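Local coordinates for protein transcriptional regulator, LacI family (Burkholderia phymatum, PDB 2RGY) that probably regulates transcription as a LacI-family DNA-binding repressor or activator whose sensor region, built like a periplasmic sugar-binding protein, responds to a small ligand, at residues G12-T17 against V71-H76; K92-N97 against Q249-W254. One frame throughout, in Å; residues are numbered along the deposited sequence.

Interaction 1: residues G12-T17 against V71-H76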
ATOM      1  N   GLY A  12       4.337 -19.980   5.868  1.00 18.55           N
ATOM      2  CA  GLY A  12       3.087 -19.259   5.709  1.00 18.82           C
ATOM      3  C   GLY A  12       3.151 -17.903   6.378  1.00 18.94           C
ATOM      4  O   GLY A  12       3.874 -17.741   7.354  1.00 20.11           O
ATOM      5  N   LEU A  13       2.408 -16.933   5.857  1.00 16.95           N
ATOM      6  CA  LEU A  13       2.396 -15.589   6.421  1.00 17.49           C
ATOM      7  C   LEU A  13       0.994 -14.993   6.486  1.00 15.70           C
ATOM      8  O   LEU A  13       0.306 -14.902   5.471  1.00 15.18           O
ATOM      9  CB  LEU A  13       3.280 -14.654   5.591  1.00 16.73           C
ATOM     10  CG  LEU A  13       3.110 -13.152   5.865  1.00 17.23           C
ATOM     11  CD1 LEU A  13       3.479 -12.826   7.305  1.00 17.13           C
ATOM     12  CD2 LEU A  13       3.991 -12.363   4.904  1.00 20.56           C
ATOM     13  N   PHE A  14       0.570 -14.592   7.676  1.00 15.75           N
ATOM     14  CA  PHE A  14      -0.735 -13.967   7.806  1.00 16.65           C
ATOM     15  C   PHE A  14      -0.589 -12.480   8.117  1.00 16.83           C
ATOM     16  O   PHE A  14       0.167 -12.092   9.008  1.00 16.88           O
ATOM     17  CB  PHE A  14      -1.567 -14.586   8.922  1.00 14.85           C
ATOM     18  CG  PHE A  14      -2.847 -13.842   9.182  1.00 17.37           C
ATOM     19  CD1 PHE A  14      -3.969 -14.069   8.390  1.00 15.80           C
ATOM     20  CD2 PHE A  14      -2.912 -12.864  10.183  1.00 17.34           C
ATOM     21  CE1 PHE A  14      -5.151 -13.332   8.584  1.00 17.33           C
ATOM     22  CE2 PHE A  14      -4.085 -12.119  10.390  1.00 17.88           C
ATOM     23  CZ  PHE A  14      -5.208 -12.355   9.585  1.00 15.70           C
ATOM     24  N   VAL A  15      -1.314 -11.662   7.369  1.00 17.27           N
ATOM     25  CA  VAL A  15      -1.338 -10.224   7.578  1.00 18.52           C
ATOM     26  C   VAL A  15      -2.824  -9.875   7.515  1.00 19.73           C
ATOM     27  O   VAL A  15      -3.570 -10.432   6.701  1.00 19.88           O
ATOM     28  CB  VAL A  15      -0.567  -9.455   6.483  1.00 17.73           C
ATOM     29  CG1 VAL A  15       0.915  -9.757   6.581  1.00 20.69           C
ATOM     30  CG2 VAL A  15      -1.099  -9.829   5.109  1.00 18.99           C
ATOM     31  N   PRO A  16      -3.279  -8.968   8.384  1.00 20.72           N
ATOM     32  CA  PRO A  16      -4.695  -8.587   8.391  1.00 22.35           C
ATOM     33  C   PRO A  16      -5.190  -7.895   7.124  1.00 23.62           C
ATOM     34  O   PRO A  16      -6.400  -7.769   6.926  1.00 25.35           O
ATOM     35  CB  PRO A  16      -4.805  -7.701   9.624  1.00 21.51           C
ATOM     36  CG  PRO A  16      -3.435  -7.093   9.728  1.00 23.29           C
ATOM     37  CD  PRO A  16      -2.530  -8.252   9.430  1.00 20.84           C
ATOM     38  N   THR A  17      -4.265  -7.462   6.268  1.00 23.16           N
ATOM     39  CA  THR A  17      -4.622  -6.782   5.019  1.00 23.94           C
ATOM     40  C   THR A  17      -3.370  -6.535   4.175  1.00 23.13           C
ATOM     41  O   THR A  17      -2.270  -6.452   4.714  1.00 23.66           O
ATOM     42  CB  THR A  17      -5.318  -5.424   5.316  1.00 26.17           C
ATOM     43  OG1 THR A  17      -5.784  -4.831   4.095  1.00 27.84           O
ATOM     44  CG2 THR A  17      -4.353  -4.469   6.006  1.00 27.46           C
ATOM     45  N   VAL A  71       5.113 -20.654  10.310  1.00 15.83           N
ATOM     46  CA  VAL A  71       4.092 -19.651  10.065  1.00 16.75           C
ATOM     47  C   VAL A  71       4.412 -18.329  10.754  1.00 16.84           C
ATOM     48  O   VAL A  71       4.711 -18.298  11.954  1.00 16.99           O
ATOM     49  CB  VAL A  71       2.711 -20.138  10.547  1.00 17.38           C
ATOM     50  CG1 VAL A  71       1.659 -19.085  10.231  1.00 19.88           C
ATOM     51  CG2 VAL A  71       2.366 -21.457   9.885  1.00 16.74           C
ATOM     52  N   VAL A  72       4.372 -17.247   9.978  1.00 14.63           N
ATOM     53  CA  VAL A  72       4.626 -15.910  10.497  1.00 14.56           C
ATOM     54  C   VAL A  72       3.263 -15.263  10.699  1.00 15.31           C
ATOM     55  O   VAL A  72       2.431 -15.240   9.791  1.00 17.58           O
ATOM     56  CB  VAL A  72       5.447 -15.053   9.509  1.00 14.36           C
ATOM     57  CG1 VAL A  72       5.669 -13.672  10.093  1.00 12.73           C
ATOM     58  CG2 VAL A  72       6.788 -15.726   9.214  1.00 13.51           C
ATOM     59  N   VAL A  73       3.031 -14.723  11.883  1.00 15.29           N
ATOM     60  CA  VAL A  73       1.735 -14.138  12.161  1.00 17.52           C
ATOM     61  C   VAL A  73       1.743 -12.762  12.794  1.00 15.98           C
ATOM     62  O   VAL A  73       2.465 -12.521  13.753  1.00 16.60           O
ATOM     63  CB  VAL A  73       0.910 -15.082  13.076  1.00 16.50           C
ATOM     64  CG1 VAL A  73      -0.415 -14.447  13.435  1.00 18.39           C
ATOM     65  CG2 VAL A  73       0.701 -16.411  12.386  1.00 17.20           C
ATOM     66  N   ILE A  74       0.949 -11.857  12.229  1.00 18.66           N
ATOM     67  CA  ILE A  74       0.796 -10.520  12.787  1.00 19.51           C
ATOM     68  C   ILE A  74      -0.683 -10.176  12.742  1.00 20.92           C
ATOM     69  O   ILE A  74      -1.317 -10.239  11.692  1.00 20.49           O
ATOM     70  CB  ILE A  74       1.595  -9.431  12.026  1.00 19.66           C
ATOM     71  CG1 ILE A  74       1.328  -8.061  12.663  1.00 21.48           C
ATOM     72  CG2 ILE A  74       1.219  -9.402  10.568  1.00 18.44           C
ATOM     73  CD1 ILE A  74       2.197  -6.940  12.111  1.00 22.28           C
ATOM     74  N   SER A  75      -1.233  -9.835  13.901  1.00 22.12           N
ATOM     75  CA  SER A  75      -2.638  -9.483  14.009  1.00 23.61           C
ATOM     76  C   SER A  75      -2.893  -8.893  15.377  1.00 23.44           C
ATOM     77  O   SER A  75      -2.408  -9.408  16.382  1.00 23.78           O
ATOM     78  CB  SER A  75      -3.514 -10.724  13.819  1.00 24.94           C
ATOM     79  OG  SER A  75      -4.858 -10.481  14.217  1.00 26.65           O
ATOM     80  N   HIS A  76      -3.643  -7.800  15.415  1.00 25.98           N
ATOM     81  CA  HIS A  76      -3.970  -7.176  16.683  1.00 26.56           C
ATOM     82  C   HIS A  76      -5.413  -7.506  17.044  1.00 25.60           C
ATOM     83  O   HIS A  76      -5.945  -6.987  18.025  1.00 25.63           O
ATOM     84  CB  HIS A  76      -3.771  -5.662  16.597  1.00 29.28           C
ATOM     85  CG  HIS A  76      -4.668  -4.993  15.602  1.00 31.77           C
ATOM     86  ND1 HIS A  76      -6.041  -4.976  15.739  1.00 32.99           N
ATOM     87  CD2 HIS A  76      -4.391  -4.316  14.466  1.00 32.57           C
ATOM     88  CE1 HIS A  76      -6.569  -4.311  14.725  1.00 33.00           C
ATOM     89  NE2 HIS A  76      -5.592  -3.900  13.939  1.00 33.56           N
TER

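Interaction 2: residues K92-N97 against Q249-W254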
ATOM      1  N   LYS A  92       6.142 -24.266  15.190  1.00 24.73           N
ATOM      2  CA  LYS A  92       7.074 -23.418  14.451  1.00 23.29           C
ATOM      3  C   LYS A  92       6.385 -22.178  13.893  1.00 22.18           C
ATOM      4  O   LYS A  92       6.070 -22.097  12.707  1.00 20.09           O
ATOM      5  CB  LYS A  92       7.749 -24.221  13.339  1.00 24.96           C
ATOM      6  CG  LYS A  92       8.774 -25.196  13.887  1.00 26.42           C
ATOM      7  CD  LYS A  92       9.518 -25.954  12.798  1.00 28.89           C
ATOM      8  CE  LYS A  92      10.519 -26.927  13.431  1.00 30.05           C
ATOM      9  NZ  LYS A  92      11.290 -27.759  12.435  1.00 31.17           N
HETATM   10  N   MSE A  93       6.162 -21.219  14.789  1.00 21.99           N
HETATM   11  CA  MSE A  93       5.493 -19.955  14.497  1.00 21.48           C
HETATM   12  C   MSE A  93       6.266 -18.801  15.106  1.00 19.02           C
HETATM   13  O   MSE A  93       6.976 -18.972  16.090  1.00 18.82           O
HETATM   14  CB  MSE A  93       4.104 -19.912  15.136  1.00 21.06           C
HETATM   15  CG  MSE A  93       3.006 -20.696  14.449  1.00 28.71           C
HETATM   16 SE   MSE A  93       1.440 -20.428  15.345  1.00 26.95          SE
HETATM   17  CE  MSE A  93       0.931 -18.953  14.758  1.00 27.29           C
ATOM     18  N   VAL A  94       6.099 -17.618  14.529  1.00 17.09           N
ATOM     19  CA  VAL A  94       6.720 -16.421  15.066  1.00 16.49           C
ATOM     20  C   VAL A  94       5.633 -15.338  15.041  1.00 18.69           C
ATOM     21  O   VAL A  94       4.830 -15.268  14.103  1.00 17.83           O
ATOM     22  CB  VAL A  94       7.970 -15.986  14.247  1.00 16.11           C
ATOM     23  CG1 VAL A  94       7.579 -15.543  12.848  1.00 13.95           C
ATOM     24  CG2 VAL A  94       8.698 -14.867  14.981  1.00 15.70           C
ATOM     25  N   PHE A  95       5.600 -14.513  16.084  1.00 18.39           N
ATOM     26  CA  PHE A  95       4.603 -13.459  16.210  1.00 19.72           C
ATOM     27  C   PHE A  95       5.230 -12.071  16.138  1.00 20.42           C
ATOM     28  O   PHE A  95       6.172 -11.776  16.863  1.00 20.79           O
ATOM     29  CB  PHE A  95       3.872 -13.611  17.541  1.00 20.69           C
ATOM     30  CG  PHE A  95       3.203 -14.935  17.706  1.00 22.86           C
ATOM     31  CD1 PHE A  95       2.112 -15.281  16.906  1.00 24.50           C
ATOM     32  CD2 PHE A  95       3.676 -15.853  18.638  1.00 24.78           C
ATOM     33  CE1 PHE A  95       1.494 -16.528  17.032  1.00 25.59           C
ATOM     34  CE2 PHE A  95       3.073 -17.107  18.777  1.00 26.62           C
ATOM     35  CZ  PHE A  95       1.976 -17.446  17.968  1.00 25.97           C
ATOM     36  N   LEU A  96       4.694 -11.218  15.274  1.00 20.87           N
ATOM     37  CA  LEU A  96       5.212  -9.864  15.122  1.00 20.88           C
ATOM     38  C   LEU A  96       4.298  -8.846  15.812  1.00 22.06           C
ATOM     39  O   LEU A  96       3.084  -9.038  15.896  1.00 20.40           O
ATOM     40  CB  LEU A  96       5.312  -9.498  13.641  1.00 20.59           C
ATOM     41  CG  LEU A  96       5.688 -10.600  12.648  1.00 22.16           C
ATOM     42  CD1 LEU A  96       5.551 -10.068  11.222  1.00 22.63           C
ATOM     43  CD2 LEU A  96       7.090 -11.086  12.923  1.00 20.09           C
ATOM     44  N   ASN A  97       4.899  -7.768  16.304  1.00 22.80           N
ATOM     45  CA  ASN A  97       4.183  -6.668  16.953  1.00 25.22           C
ATOM     46  C   ASN A  97       3.329  -6.958  18.191  1.00 26.24           C
ATOM     47  O   ASN A  97       2.470  -6.148  18.550  1.00 26.65           O
ATOM     48  CB  ASN A  97       3.329  -5.936  15.914  1.00 25.90           C
ATOM     49  CG  ASN A  97       3.212  -4.447  16.200  1.00 27.75           C
ATOM     50  OD1 ASN A  97       4.195  -3.789  16.555  1.00 24.89           O
ATOM     51  ND2 ASN A  97       2.008  -3.904  16.023  1.00 28.66           N
ATOM     52  N   GLN A 249      12.753  -8.802   9.469  1.00 18.12           N
ATOM     53  CA  GLN A 249      13.896  -9.532   8.962  1.00 19.28           C
ATOM     54  C   GLN A 249      14.397 -10.518  10.019  1.00 18.15           C
ATOM     55  O   GLN A 249      14.647 -11.687   9.726  1.00 18.81           O
ATOM     56  CB  GLN A 249      15.001  -8.543   8.576  1.00 19.96           C
ATOM     57  CG  GLN A 249      16.302  -9.192   8.169  1.00 24.50           C
ATOM     58  CD  GLN A 249      17.333  -8.173   7.750  1.00 26.43           C
ATOM     59  OE1 GLN A 249      17.700  -7.281   8.522  1.00 29.14           O
ATOM     60  NE2 GLN A 249      17.808  -8.295   6.524  1.00 30.18           N
ATOM     61  N   ASN A 250      14.523 -10.046  11.253  1.00 16.34           N
ATOM     62  CA  ASN A 250      14.993 -10.891  12.336  1.00 16.98           C
ATOM     63  C   ASN A 250      13.963 -11.934  12.790  1.00 17.74           C
ATOM     64  O   ASN A 250      14.325 -13.058  13.151  1.00 17.66           O
ATOM     65  CB  ASN A 250      15.449 -10.008  13.503  1.00 16.84           C
ATOM     66  CG  ASN A 250      16.821  -9.394  13.257  1.00 17.84           C
ATOM     67  OD1 ASN A 250      17.846 -10.044  13.475  1.00 18.90           O
ATOM     68  ND2 ASN A 250      16.847  -8.152  12.776  1.00 15.45           N
ATOM     69  N   ALA A 251      12.685 -11.575  12.760  1.00 16.12           N
ATOM     70  CA  ALA A 251      11.640 -12.511  13.146  1.00 16.50           C
ATOM     71  C   ALA A 251      11.627 -13.662  12.143  1.00 17.27           C
ATOM     72  O   ALA A 251      11.542 -14.825  12.520  1.00 17.10           O
ATOM     73  CB  ALA A 251      10.278 -11.810  13.154  1.00 17.27           C
ATOM     74  N   VAL A 252      11.733 -13.334  10.860  1.00 16.60           N
ATOM     75  CA  VAL A 252      11.726 -14.351   9.821  1.00 15.96           C
ATOM     76  C   VAL A 252      13.013 -15.179   9.820  1.00 17.52           C
ATOM     77  O   VAL A 252      12.974 -16.375   9.560  1.00 16.65           O
ATOM     78  CB  VAL A 252      11.488 -13.722   8.435  1.00 15.06           C
ATOM     79  CG1 VAL A 252      11.563 -14.786   7.360  1.00 16.21           C
ATOM     80  CG2 VAL A 252      10.113 -13.058   8.405  1.00 16.69           C
ATOM     81  N   ARG A 253      14.149 -14.549  10.111  1.00 17.27           N
ATOM     82  CA  ARG A 253      15.414 -15.282  10.166  1.00 17.01           C
ATOM     83  C   ARG A 253      15.387 -16.285  11.320  1.00 17.40           C
ATOM     84  O   ARG A 253      15.839 -17.421  11.175  1.00 17.57           O
ATOM     85  CB  ARG A 253      16.586 -14.317  10.335  1.00 17.13           C
ATOM     86  CG  ARG A 253      16.934 -13.591   9.047  1.00 16.60           C
ATOM     87  CD  ARG A 253      18.092 -12.629   9.231  1.00 19.77           C
ATOM     88  NE  ARG A 253      18.510 -12.068   7.950  1.00 20.83           N
ATOM     89  CZ  ARG A 253      19.447 -11.139   7.806  1.00 23.49           C
ATOM     90  NH1 ARG A 253      20.069 -10.650   8.869  1.00 21.05           N
ATOM     91  NH2 ARG A 253      19.766 -10.708   6.596  1.00 25.04           N
ATOM     92  N   TRP A 254      14.846 -15.861  12.458  1.00 14.71           N
ATOM     93  CA  TRP A 254      14.737 -16.722  13.628  1.00 17.32           C
ATOM     94  C   TRP A 254      13.934 -17.961  13.250  1.00 18.32           C
ATOM     95  O   TRP A 254      14.319 -19.084  13.575  1.00 17.74           O
ATOM     96  CB  TRP A 254      14.026 -15.990  14.765  1.00 15.69           C
ATOM     97  CG  TRP A 254      13.884 -16.809  16.011  1.00 16.76           C
ATOM     98  CD1 TRP A 254      14.849 -17.039  16.951  1.00 17.47           C
ATOM     99  CD2 TRP A 254      12.718 -17.523  16.448  1.00 17.10           C
ATOM    100  NE1 TRP A 254      14.353 -17.852  17.948  1.00 19.01           N
ATOM    101  CE2 TRP A 254      13.046 -18.166  17.661  1.00 18.69           C
ATOM    102  CE3 TRP A 254      11.422 -17.686  15.930  1.00 16.55           C
ATOM    103  CZ2 TRP A 254      12.126 -18.963  18.369  1.00 17.44           C
ATOM    104  CZ3 TRP A 254      10.503 -18.479  16.635  1.00 15.98           C
ATOM    105  CH2 TRP A 254      10.865 -19.104  17.839  1.00 17.94           C
TER

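Interaction 1: residues G12-T17 against V71-H76
G12 and V71 begin a parallel pairing of strands 10-14 and 70-73, whose short axes here run 12° apart. The G12 carbonyl O takes the amide N of V72 at 2.7 Å, and V71 CA adds a CA-H...O contact to the same oxygen. On the opposite face of the sheet from F14, L13 sets its CD1 against V72 CG1 at 3.6 Å, the two side chains crossing at a slant. CG of L13 is anti to the backbone N (chi1 166°) and beside the carbonyl carbon, and from there CD1 reaches the valine. L27 of helix 21-36 also packs on this leucine. At F14 the amide N reaches V72 O at 2.9 Å, so V72 is gripped through both its N-H and its C=O. The F14 ring stands on the face shared with V73. I74 O and S75 CB lie at its edge, near the ring plane, with I74 O the nearer at 3.4 Å from F14 CD2. A56 and A59 of helix 52-65 also pack on this phenylalanine. The two chains draw apart steadily, from 4.5 Å between the CA atoms of G12 and V71 to 6.0 Å between those of P16 and S75, and I74 N to F14 O is only a weak bond at 3.3 Å. I74 CG2 lies against F14 O and V15 CG1. Finally P16, which has no amide hydrogen to donate, sets its ring CD 3.2 Å from I74 O. Parallel neighbours joined through intervening helices, with loops splaying from their C-terminal ends, are characteristic of the parallel alpha/beta subdomain of the type I periplasmic-binding-protein (LacI-type) fold, in which strand 10-14 lies next to strand 70-73.

Interaction 2: residues K92-N97 against Q249-W254
A251 meets L96 and V94 through its single methyl. L96 CD2 lies 3.3 Å from A251 CB, tighter than a usual carbon-carbon contact, while V94 CG2 approaches the same CB at 3.9 Å. V94 CG2, the branch anti to the backbone N, also lies 4.0 Å from W254 CE3, approaching the indole obliquely. The benzene edge of W254 instead points at the backbone: its CZ3 is 3.6 Å from M93 O, which lies in the ring plane. Thus A251 and W254, three positions apart on the helix, both touch V94 CG2. The short strand and helix axes run nearly antiparallel, at 169°, and approach to 8.6 Å.

In the second shell, R268 makes a cation-pi contact with W254, while E33 forms a salt bridge with R253 on the helix. Strand 93-96 lies between strands 70-73 and 107-108, where V72 and F108 both touch V94. Segment 249-254 of helix 244-260 runs along strand 93-96 in the opposite sense on one face of the sheet, with V252 touching T30 and E33 of helix 21-36.

Interactions 1 and 2 lie 10 Å apart between centres and share one parallel sheet, in which strand 70-73 sits between strands 10-14 and 93-96. Interaction 1 pairs strands within the sheet, whereas interaction 2 packs a helix against it. Probable backbone hydrogen bonds join them directly: V73 N lies 2.9 Å from V94 O, and V71 N lies 3.0 Å from K92 O. Side chains continue the connection on one face, where V73 CG2 is 3.5 Å from selenomethionine M93 CE, and on the other, where V72 packs on V94 and L96. The helix of interaction 2 comes from far later in the chain, consistent with the interwoven topology of LacI-type sensor subdomains.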